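Local coordinates for protein endonuclease NucS (Thermococcus kodakarensis KOD1, PDB 5GKE) that binds double-stranded DNA and a magnesium ion and acts as a mismatch restriction endonuclease, working as an assembly of two copies, at residues A[33-38]-A[110-115]. The protein carries 1 engineered substitution. Residues are numbered along the deposited sequence; the frame is centred on the assembly and turned at random.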
loop_
_atom_site.group_PDB
_atom_site.type_symbol
_atom_site.label_atom_id
_atom_site.label_comp_id
_atom_site.label_asym_id
_atom_site.label_seq_id
_atom_site.Cartn_x
_atom_site.Cartn_y
_atom_site.Cartn_z
ATOM N N ILE A 33 -17.070 8.272 12.530
ATOM C CA ILE A 33 -16.983 9.290 13.562
ATOM C C ILE A 33 -16.153 10.484 13.092
ATOM O O ILE A 33 -15.055 10.316 12.561
ATOM C CB ILE A 33 -16.363 8.698 14.846
ATOM C CG1 ILE A 33 -17.327 7.682 15.472
ATOM C CG2 ILE A 33 -15.970 9.791 15.829
ATOM C CD1 ILE A 33 -16.723 6.923 16.631
ATOM N N PHE A 34 -16.693 11.688 13.253
ATOM C CA PHE A 34 -15.901 12.902 13.098
ATOM C C PHE A 34 -15.575 13.377 14.504
ATOM O O PHE A 34 -16.476 13.550 15.315
ATOM C CB PHE A 34 -16.648 14.001 12.330
ATOM C CG PHE A 34 -17.199 13.579 10.984
ATOM C CD1 PHE A 34 -18.268 14.265 10.425
ATOM C CD2 PHE A 34 -16.639 12.544 10.262
ATOM C CE1 PHE A 34 -18.779 13.904 9.188
ATOM C CE2 PHE A 34 -17.140 12.183 9.018
ATOM C CZ PHE A 34 -18.216 12.860 8.484
ATOM N N ALA A 35 -14.302 13.578 14.813
ATOM C CA ALA A 35 -13.945 13.898 16.182
ATOM C C ALA A 35 -12.630 14.635 16.290
ATOM O O ALA A 35 -11.777 14.513 15.423
ATOM C CB ALA A 35 -13.880 12.619 17.014
ATOM N N ARG A 36 -12.466 15.382 17.375
ATOM C CA ARG A 36 -11.148 15.809 17.781
ATOM C C ARG A 36 -10.563 14.675 18.601
ATOM O O ARG A 36 -11.199 14.174 19.530
ATOM C CB ARG A 36 -11.185 17.103 18.590
ATOM C CG ARG A 36 -9.866 17.846 18.561
ATOM C CD ARG A 36 -9.680 18.723 19.775
ATOM N NE ARG A 36 -10.948 19.309 20.177
ATOM C CZ ARG A 36 -11.405 19.301 21.424
ATOM N NH1 ARG A 36 -10.681 18.749 22.395
ATOM N NH2 ARG A 36 -12.580 19.850 21.698
ATOM N N CYS A 37 -9.350 14.261 18.272
ATOM C CA CYS A 37 -8.789 13.108 18.958
ATOM C C CYS A 37 -7.274 13.111 19.057
ATOM O O CYS A 37 -6.591 13.908 18.417
ATOM C CB CYS A 37 -9.250 11.824 18.269
ATOM S SG CYS A 37 -8.760 11.674 16.557
ATOM N N LYS A 38 -6.777 12.229 19.915
ATOM C CA LYS A 38 -5.374 11.848 19.965
ATOM C C LYS A 38 -5.277 10.362 19.595
ATOM O O LYS A 38 -6.207 9.589 19.863
ATOM C CB LYS A 38 -4.787 12.091 21.358
ATOM C CG LYS A 38 -4.693 13.549 21.801
ATOM C CD LYS A 38 -4.334 13.576 23.277
ATOM C CE LYS A 38 -3.981 14.959 23.784
ATOM N NZ LYS A 38 -3.680 14.877 25.244
ATOM N N GLU A 110 -11.741 13.269 22.221
ATOM C CA GLU A 110 -11.813 14.450 23.068
ATOM C C GLU A 110 -13.123 15.200 22.878
ATOM O O GLU A 110 -13.713 15.667 23.843
ATOM C CB GLU A 110 -10.635 15.370 22.790
ATOM C CG GLU A 110 -9.312 14.724 23.097
ATOM C CD GLU A 110 -8.144 15.610 22.752
ATOM O OE1 GLU A 110 -8.118 16.146 21.617
ATOM O OE2 GLU A 110 -7.259 15.771 23.625
ATOM N N GLU A 111 -13.539 15.357 21.627
ATOM C CA GLU A 111 -14.873 15.856 21.313
ATOM C C GLU A 111 -15.458 15.158 20.097
ATOM O O GLU A 111 -14.906 15.228 19.009
ATOM C CB GLU A 111 -14.826 17.362 21.080
ATOM C CG GLU A 111 -16.170 17.984 20.769
ATOM C CD GLU A 111 -16.091 19.499 20.723
ATOM O OE1 GLU A 111 -14.980 20.041 20.938
ATOM O OE2 GLU A 111 -17.134 20.147 20.476
ATOM N N VAL A 112 -16.598 14.517 20.248
ATOM C CA VAL A 112 -17.157 13.841 19.094
ATOM C C VAL A 112 -18.169 14.749 18.390
ATOM O O VAL A 112 -19.238 15.020 18.919
ATOM C CB VAL A 112 -17.813 12.512 19.504
ATOM C CG1 VAL A 112 -18.516 11.870 18.312
ATOM C CG2 VAL A 112 -16.767 11.571 20.124
ATOM N N TYR A 113 -17.830 15.215 17.194
ATOM C CA TYR A 113 -18.717 16.114 16.452
ATOM C C TYR A 113 -19.858 15.358 15.796
ATOM O O TYR A 113 -20.969 15.865 15.661
ATOM C CB TYR A 113 -17.956 16.875 15.371
ATOM C CG TYR A 113 -16.689 17.554 15.826
ATOM C CD1 TYR A 113 -16.729 18.629 16.712
ATOM C CD2 TYR A 113 -15.446 17.146 15.340
ATOM C CE1 TYR A 113 -15.562 19.264 17.124
ATOM C CE2 TYR A 113 -14.281 17.780 15.746
ATOM C CZ TYR A 113 -14.345 18.837 16.633
ATOM O OH TYR A 113 -13.194 19.465 17.034
ATOM N N MET A 114 -19.575 14.154 15.340
ATOM C CA MET A 114 -20.627 13.337 14.763
ATOM C C MET A 114 -20.308 11.863 14.958
ATOM O O MET A 114 -19.141 11.469 14.957
ATOM C CB MET A 114 -20.804 13.659 13.275
ATOM C CG MET A 114 -22.043 13.033 12.659
ATOM S SD MET A 114 -21.971 12.979 10.858
ATOM C CE MET A 114 -21.037 11.450 10.656
ATOM N N VAL A 115 -21.348 11.060 15.135
ATOM C CA VAL A 115 -21.230 9.612 15.088
ATOM C C VAL A 115 -22.342 9.094 14.190
ATOM O O VAL A 115 -23.446 9.623 14.189
ATOM C CB VAL A 115 -21.308 8.971 16.496
ATOM C CG1 VAL A 115 -22.534 9.451 17.246
ATOM C CG2 VAL A 115 -21.321 7.463 16.391
#
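Over one face of the Phe34 ring sits the methyl of Met114, its CE 3.9 Å from the ring centroid and displaced toward the rim, a CH-pi contact. The bend of the methionine chain at chi3 (84°) folds this methyl over the ring, while the sulfur stands more obliquely to it, a Met-aromatic contact. The guanidinium of Arg36 carries Glu111 CB and the Glu110 backbone over a face, with Tyr113 OH at its edge. Glu111 O stands 4.1 Å above one face of the Tyr113 ring, over its centre. The setting is an antiparallel strand pair in the N-terminal PH-like domain, and it illustrates how classic beta bulges absorb extra residues. Two occur here: Tyr113 and Met114 together face Phe34, while Glu110 and Glu111 together face Arg36. At the first, Phe34 O accepts two bonds, from Tyr113 N at 2.9 Å and from Met114 N at 3.2 Å. At the second, Arg36 O takes Glu110 N at 2.9 Å and only a weak bond from Glu111 N.

The strand alternation sends Ile33 and Ala35 to the face of Val112 and Val115, which helix 14-27 covers; Phe34 lies on the other, where its ring stacks on Phe118 of the second subunit. On that side Arg36, its CG anti to the backbone N (chi1 -158°), reaches both glutamates. Its link to Glu110 OE1 is long, and that oxygen is hydrogen-bonded to Ser51; likewise, Tyr113 OH bonds to Asp53. An alanine in place of Arg36 would probably leave the Glu111 carboxylate without its cationic mate and open a gap beside Glu110 CB. In the salt bridge to Glu111 the guanidinium and carboxylate planes stand 84° apart, and the hydrogen bond from Arg36 NH2 to Glu111 OE1 is weak, being poorly angled.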